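Local coordinates for protein 4-oxalocrotonate decarboxylase NahK (Pseudomonas putida, PDB 5D2K) that catalyses the metal-assisted decarboxylation of 4-oxalocrotonate to 2-oxopent-4-enoate and carbon dioxide in the breakdown of naphthalene, at residues T189-E202 and V246-Q259. The protein carries 1 engineered substitution. Numbering follows the deposited sequence. Where two conformers were deposited one is given.
Sequences TLGVVMEKNGEVVE and VPVAPGDNITVRYQ. With EDO (1,2-ethanediol), chain I.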
loop_
_atom_site.group_PDB
_atom_site.type_symbol
_atom_site.label_atom_id
_atom_site.label_comp_id
_atom_site.label_asym_id
_atom_site.label_seq_id
_atom_site.Cartn_x
_atom_site.Cartn_y
_atom_site.Cartn_z
ATOM N N THR A 189 -4.227 15.492 12.385
ATOM C CA THR A 189 -3.264 15.800 13.433
ATOM C C THR A 189 -2.747 14.560 14.162
ATOM O O THR A 189 -1.957 14.673 15.089
ATOM C CB THR A 189 -3.859 16.779 14.470
ATOM O OG1 THR A 189 -4.953 16.159 15.164
ATOM C CG2 THR A 189 -4.348 18.055 13.775
ATOM N N LEU A 190 -3.189 13.382 13.724
ATOM C CA LEU A 190 -2.765 12.117 14.324
ATOM C C LEU A 190 -1.257 11.965 14.279
ATOM O O LEU A 190 -0.684 11.909 13.200
ATOM C CB LEU A 190 -3.421 10.944 13.592
ATOM C CG LEU A 190 -3.053 9.545 14.092
ATOM C CD1 LEU A 190 -3.557 9.328 15.509
ATOM C CD2 LEU A 190 -3.625 8.494 13.145
ATOM N N GLY A 191 -0.615 11.927 15.444
ATOM C CA GLY A 191 0.823 11.728 15.496
ATOM C C GLY A 191 1.196 10.260 15.499
ATOM O O GLY A 191 0.527 9.440 16.130
ATOM N N VAL A 192 2.260 9.926 14.769
ATOM C CA VAL A 192 2.726 8.552 14.657
ATOM C C VAL A 192 4.232 8.479 14.920
ATOM O O VAL A 192 4.995 9.244 14.342
ATOM C CB VAL A 192 2.392 7.986 13.266
ATOM C CG1 VAL A 192 2.722 6.533 13.199
ATOM C CG2 VAL A 192 0.912 8.194 12.941
ATOM N N VAL A 193 4.652 7.569 15.801
ATOM C CA VAL A 193 6.064 7.427 16.145
ATOM C C VAL A 193 6.504 5.994 15.893
ATOM O O VAL A 193 5.995 5.078 16.539
ATOM C CB VAL A 193 6.327 7.788 17.622
ATOM C CG1 VAL A 193 7.809 7.601 17.972
ATOM C CG2 VAL A 193 5.882 9.217 17.917
ATOM N N MET A 194 7.455 5.815 14.975
ATOM C CA MET A 194 7.982 4.492 14.632
ATOM C C MET A 194 9.246 4.205 15.430
ATOM O O MET A 194 10.218 4.966 15.359
ATOM C CB MET A 194 8.273 4.396 13.136
ATOM C CG MET A 194 8.882 3.065 12.673
ATOM S SD MET A 194 9.481 3.138 10.963
ATOM C CE MET A 194 7.950 3.310 10.046
ATOM N N GLU A 195 9.220 3.113 16.186
ATOM C CA GLU A 195 10.391 2.650 16.932
ATOM C C GLU A 195 10.906 1.347 16.328
ATOM O O GLU A 195 10.125 0.483 15.946
ATOM C CB GLU A 195 10.047 2.457 18.408
ATOM C CG GLU A 195 9.538 3.734 19.089
ATOM C CD GLU A 195 9.143 3.528 20.539
ATOM O OE1 GLU A 195 9.152 2.372 21.015
ATOM O OE2 GLU A 195 8.817 4.532 21.216
ATOM N N LYS A 196 12.223 1.215 16.234
ATOM C CA LYS A 196 12.836 -0.028 15.768
ATOM C C LYS A 196 13.903 -0.409 16.772
ATOM O O LYS A 196 14.741 0.422 17.133
ATOM C CB LYS A 196 13.430 0.127 14.368
ATOM C CG LYS A 196 14.276 -1.061 13.875
ATOM C CD LYS A 196 14.820 -0.771 12.476
ATOM C CE LYS A 196 15.827 -1.798 11.997
ATOM N NZ LYS A 196 16.460 -1.323 10.731
ATOM N N ASN A 197 13.845 -1.651 17.245
ATOM C CA ASN A 197 14.827 -2.148 18.203
ATOM C C ASN A 197 14.986 -1.192 19.386
ATOM O O ASN A 197 16.098 -0.896 19.834
ATOM C CB ASN A 197 16.160 -2.400 17.487
ATOM C CG ASN A 197 16.058 -3.531 16.468
ATOM O OD1 ASN A 197 15.197 -4.401 16.595
ATOM N ND2 ASN A 197 16.925 -3.519 15.451
ATOM N N GLY A 198 13.849 -0.699 19.865
ATOM C CA GLY A 198 13.780 0.068 21.093
ATOM C C GLY A 198 14.026 1.557 20.976
ATOM O O GLY A 198 13.992 2.262 21.981
ATOM N N GLU A 199 14.272 2.056 19.773
ATOM C CA GLU A 199 14.524 3.488 19.642
ATOM C C GLU A 199 13.713 4.136 18.529
ATOM O O GLU A 199 13.411 3.508 17.512
ATOM C CB GLU A 199 16.010 3.752 19.415
ATOM C CG GLU A 199 16.548 3.203 18.119
ATOM C CD GLU A 199 17.788 3.942 17.626
ATOM O OE1 GLU A 199 18.349 4.763 18.386
ATOM O OE2 GLU A 199 18.198 3.707 16.467
ATOM N N VAL A 200 13.377 5.408 18.723
ATOM C CA VAL A 200 12.639 6.149 17.713
ATOM C C VAL A 200 13.476 6.278 16.445
ATOM O O VAL A 200 14.652 6.658 16.508
ATOM C CB VAL A 200 12.238 7.546 18.231
ATOM C CG1 VAL A 200 11.628 8.393 17.110
ATOM C CG2 VAL A 200 11.272 7.410 19.397
ATOM N N VAL A 201 12.898 5.932 15.296
ATOM C CA VAL A 201 13.617 6.080 14.032
ATOM C C VAL A 201 12.909 6.989 13.014
ATOM O O VAL A 201 13.561 7.561 12.139
ATOM C CB VAL A 201 13.909 4.707 13.373
ATOM C CG1 VAL A 201 14.888 3.913 14.236
ATOM C CG2 VAL A 201 12.622 3.915 13.128
ATOM N N GLU A 202 11.588 7.121 13.121
ATOM C CA GLU A 202 10.815 8.010 12.247
ATOM C C GLU A 202 9.573 8.480 12.979
ATOM O O GLU A 202 9.082 7.792 13.871
ATOM C CB GLU A 202 10.377 7.311 10.944
ATOM C CG GLU A 202 11.501 6.838 10.015
ATOM C CD GLU A 202 12.272 7.972 9.353
ATOM O OE1 GLU A 202 11.808 9.133 9.387
ATOM O OE2 GLU A 202 13.349 7.692 8.787
ATOM N N VAL A 246 11.484 2.164 6.474
ATOM C CA VAL A 246 12.668 1.758 7.233
ATOM C C VAL A 246 12.952 0.275 7.006
ATOM O O VAL A 246 12.061 -0.553 7.154
ATOM C CB VAL A 246 12.465 2.032 8.725
ATOM C CG1 VAL A 246 13.561 1.393 9.570
ATOM C CG2 VAL A 246 12.368 3.546 8.980
ATOM N N PRO A 247 14.199 -0.073 6.647
ATOM C CA PRO A 247 14.500 -1.490 6.403
ATOM C C PRO A 247 14.357 -2.360 7.668
ATOM O O PRO A 247 14.581 -1.898 8.797
ATOM C CB PRO A 247 15.953 -1.464 5.906
ATOM C CG PRO A 247 16.511 -0.179 6.397
ATOM C CD PRO A 247 15.376 0.798 6.472
ATOM N N VAL A 248 13.918 -3.601 7.472
ATOM C CA VAL A 248 13.819 -4.562 8.567
ATOM C C VAL A 248 14.507 -5.860 8.160
ATOM O O VAL A 248 14.631 -6.169 6.967
ATOM C CB VAL A 248 12.354 -4.848 8.975
ATOM C CG1 VAL A 248 11.772 -3.648 9.728
ATOM C CG2 VAL A 248 11.517 -5.217 7.749
ATOM N N ALA A 249 14.952 -6.610 9.162
ATOM C CA ALA A 249 15.743 -7.814 8.944
ATOM C C ALA A 249 15.527 -8.788 10.099
ATOM O O ALA A 249 15.016 -8.397 11.156
ATOM C CB ALA A 249 17.229 -7.445 8.806
ATOM N N PRO A 250 15.902 -10.070 9.907
ATOM C CA PRO A 250 15.716 -11.036 10.997
ATOM C C PRO A 250 16.290 -10.556 12.322
ATOM O O PRO A 250 17.406 -10.025 12.357
ATOM C CB PRO A 250 16.466 -12.273 10.489
ATOM C CG PRO A 250 16.322 -12.190 9.006
ATOM C CD PRO A 250 16.432 -10.716 8.693
ATOM N N GLY A 251 15.520 -10.716 13.390
ATOM C CA GLY A 251 15.937 -10.272 14.709
ATOM C C GLY A 251 15.372 -8.925 15.131
ATOM O O GLY A 251 15.370 -8.593 16.320
ATOM N N ASP A 252 14.902 -8.137 14.167
ATOM C CA ASP A 252 14.347 -6.819 14.490
ATOM C C ASP A 252 12.974 -6.897 15.163
ATOM O O ASP A 252 12.174 -7.791 14.880
ATOM C CB ASP A 252 14.212 -5.947 13.231
ATOM C CG ASP A 252 15.543 -5.504 12.664
ATOM O OD1 ASP A 252 16.558 -5.514 13.403
ATOM O OD2 ASP A 252 15.577 -5.136 11.469
ATOM N N ASN A 253 12.700 -5.944 16.043
ATOM C CA ASN A 253 11.349 -5.741 16.539
ATOM C C ASN A 253 10.963 -4.299 16.275
ATOM O O ASN A 253 11.804 -3.403 16.286
ATOM C CB ASN A 253 11.227 -6.075 18.022
ATOM C CG ASN A 253 12.038 -5.157 18.889
ATOM O OD1 ASN A 253 11.557 -4.103 19.319
ATOM N ND2 ASN A 253 13.279 -5.547 19.161
ATOM N N ILE A 254 9.692 -4.080 15.990
ATOM C CA ILE A 254 9.221 -2.724 15.771
ATOM C C ILE A 254 7.976 -2.452 16.594
ATOM O O ILE A 254 7.202 -3.363 16.915
ATOM C CB ILE A 254 8.960 -2.452 14.257
ATOM C CG1 ILE A 254 7.820 -3.320 13.704
ATOM C CG2 ILE A 254 10.239 -2.657 13.442
ATOM C CD1 ILE A 254 6.496 -2.595 13.591
ATOM N N THR A 255 7.809 -1.190 16.968
ATOM C CA THR A 255 6.596 -0.725 17.607
ATOM C C THR A 255 6.258 0.629 17.027
ATOM O O THR A 255 7.090 1.537 17.047
ATOM C CB THR A 255 6.743 -0.597 19.130
ATOM O OG1 THR A 255 6.981 -1.887 19.707
ATOM C CG2 THR A 255 5.482 0.007 19.740
ATOM N N VAL A 256 5.049 0.775 16.505
ATOM C CA VAL A 256 4.616 2.082 16.021
ATOM C C VAL A 256 3.500 2.611 16.919
ATOM O O VAL A 256 2.455 1.979 17.075
ATOM C CB VAL A 256 4.144 2.025 14.566
ATOM C CG1 VAL A 256 3.717 3.406 14.117
ATOM C CG2 VAL A 256 5.254 1.492 13.654
ATOM N N ARG A 257 3.732 3.771 17.525
ATOM C CA ARG A 257 2.785 4.340 18.471
ATOM C C ARG A 257 1.912 5.364 17.774
ATOM O O ARG A 257 2.410 6.244 17.061
ATOM C CB ARG A 257 3.517 4.983 19.654
ATOM C CG ARG A 257 4.514 4.042 20.318
ATOM C CD ARG A 257 5.183 4.683 21.521
ATOM N NE ARG A 257 6.218 3.794 22.036
ATOM C CZ ARG A 257 5.972 2.732 22.792
ATOM N NH1 ARG A 257 4.728 2.436 23.143
ATOM N NH2 ARG A 257 6.973 1.965 23.199
ATOM N N TYR A 258 0.609 5.218 17.968
ATOM C CA TYR A 258 -0.381 6.098 17.376
ATOM C C TYR A 258 -1.008 6.930 18.467
ATOM O O TYR A 258 -1.560 6.384 19.412
ATOM C CB TYR A 258 -1.447 5.276 16.635
ATOM C CG TYR A 258 -0.936 4.635 15.362
ATOM C CD1 TYR A 258 -0.102 3.519 15.406
ATOM C CD2 TYR A 258 -1.273 5.155 14.112
ATOM C CE1 TYR A 258 0.374 2.941 14.243
ATOM C CE2 TYR A 258 -0.803 4.580 12.942
ATOM C CZ TYR A 258 0.026 3.483 13.012
ATOM O OH TYR A 258 0.493 2.911 11.845
ATOM N N GLN A 259 -0.881 8.250 18.348
ATOM C CA GLN A 259 -1.429 9.180 19.334
ATOM C C GLN A 259 -2.879 8.853 19.703
ATOM O O GLN A 259 -3.775 8.907 18.856
ATOM C CB GLN A 259 -1.317 10.600 18.793
ATOM C CG GLN A 259 -1.786 11.667 19.762
ATOM C CD GLN A 259 -2.039 12.971 19.066
ATOM O OE1 GLN A 259 -2.125 13.020 17.841
ATOM N NE2 GLN A 259 -2.178 14.044 19.842
HETATM C C1 EDO I . 19.712 4.869 11.983
HETATM O O1 EDO I . 19.254 6.224 11.872
HETATM C C2 EDO I . 19.215 4.262 13.288
HETATM O O2 EDO I . 19.539 5.142 14.371
HETATM O O HOH W 1 -4.276 14.489 17.084
HETATM O O HOH W 2 -2.145 16.470 18.011
HETATM O O HOH W 3 9.753 -0.226 20.747
HETATM O O HOH W 4 17.654 -4.017 10.363
HETATM O O HOH W 5 11.114 -1.330 18.754
#
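Strands 191-196 and 253-258 form an antiparallel pair within a five-stranded mixed sheet of the FAH-type domain, and they illustrate how the two faces of one sheet can carry different chemistry. Backbone bonds join Val193 to Arg257 and Glu195 to Thr255 in both directions, with Arg257 N 2.8 Å from Val193 O. On the face bearing Glu195, Thr255 and Arg257, a salt bridge runs diagonally across the strands. Arg257 grips the carboxylate side-on: NE reaches Glu195 OE2 at 2.8 Å, almost straight at 172° but from above the carboxylate plane, while NH2 meets OE1 on its syn side at 3.1 Å. The two flat groups are turned 67° apart, and Thr255 CG2 lies over one guanidinium face. Were Glu195 replaced by an alanine, the guanidinium of Arg257 would probably lose its carboxylate mate and be freer to swing away from the sheet.

The other face is mainly apolar. In the conformer given, Val192 CG1, set anti to the backbone N (chi1 -173°), meets Val256 CG1, a contact whose tightness is doubtful, and sits over the Tyr258 ring in a CH-pi contact, 4.2 Å from its centroid. Farther along, Met194 SD touches Val246 CG2 at 3.5 Å. The extended Lys196 chain carries NZ to Pro247 O at 2.8 Å, and a water links this amine to Asp252 OD2. Beside it, at the type I' hairpin turn, Asn197 ND2 donates to Asp252 OD1 (2.9 Å) while Asn197 OD1 accepts from Asn253 N.

Val201 and Glu202 form a classic beta bulge opposite Met194, on the hairpin's return strand 199-205; strand 263-268 flanks 253-258 on its other side. The apolar face packs on strand 112-121, where Tyr258 OH bonds to the backbone O of Glu116, a magnesium ligand.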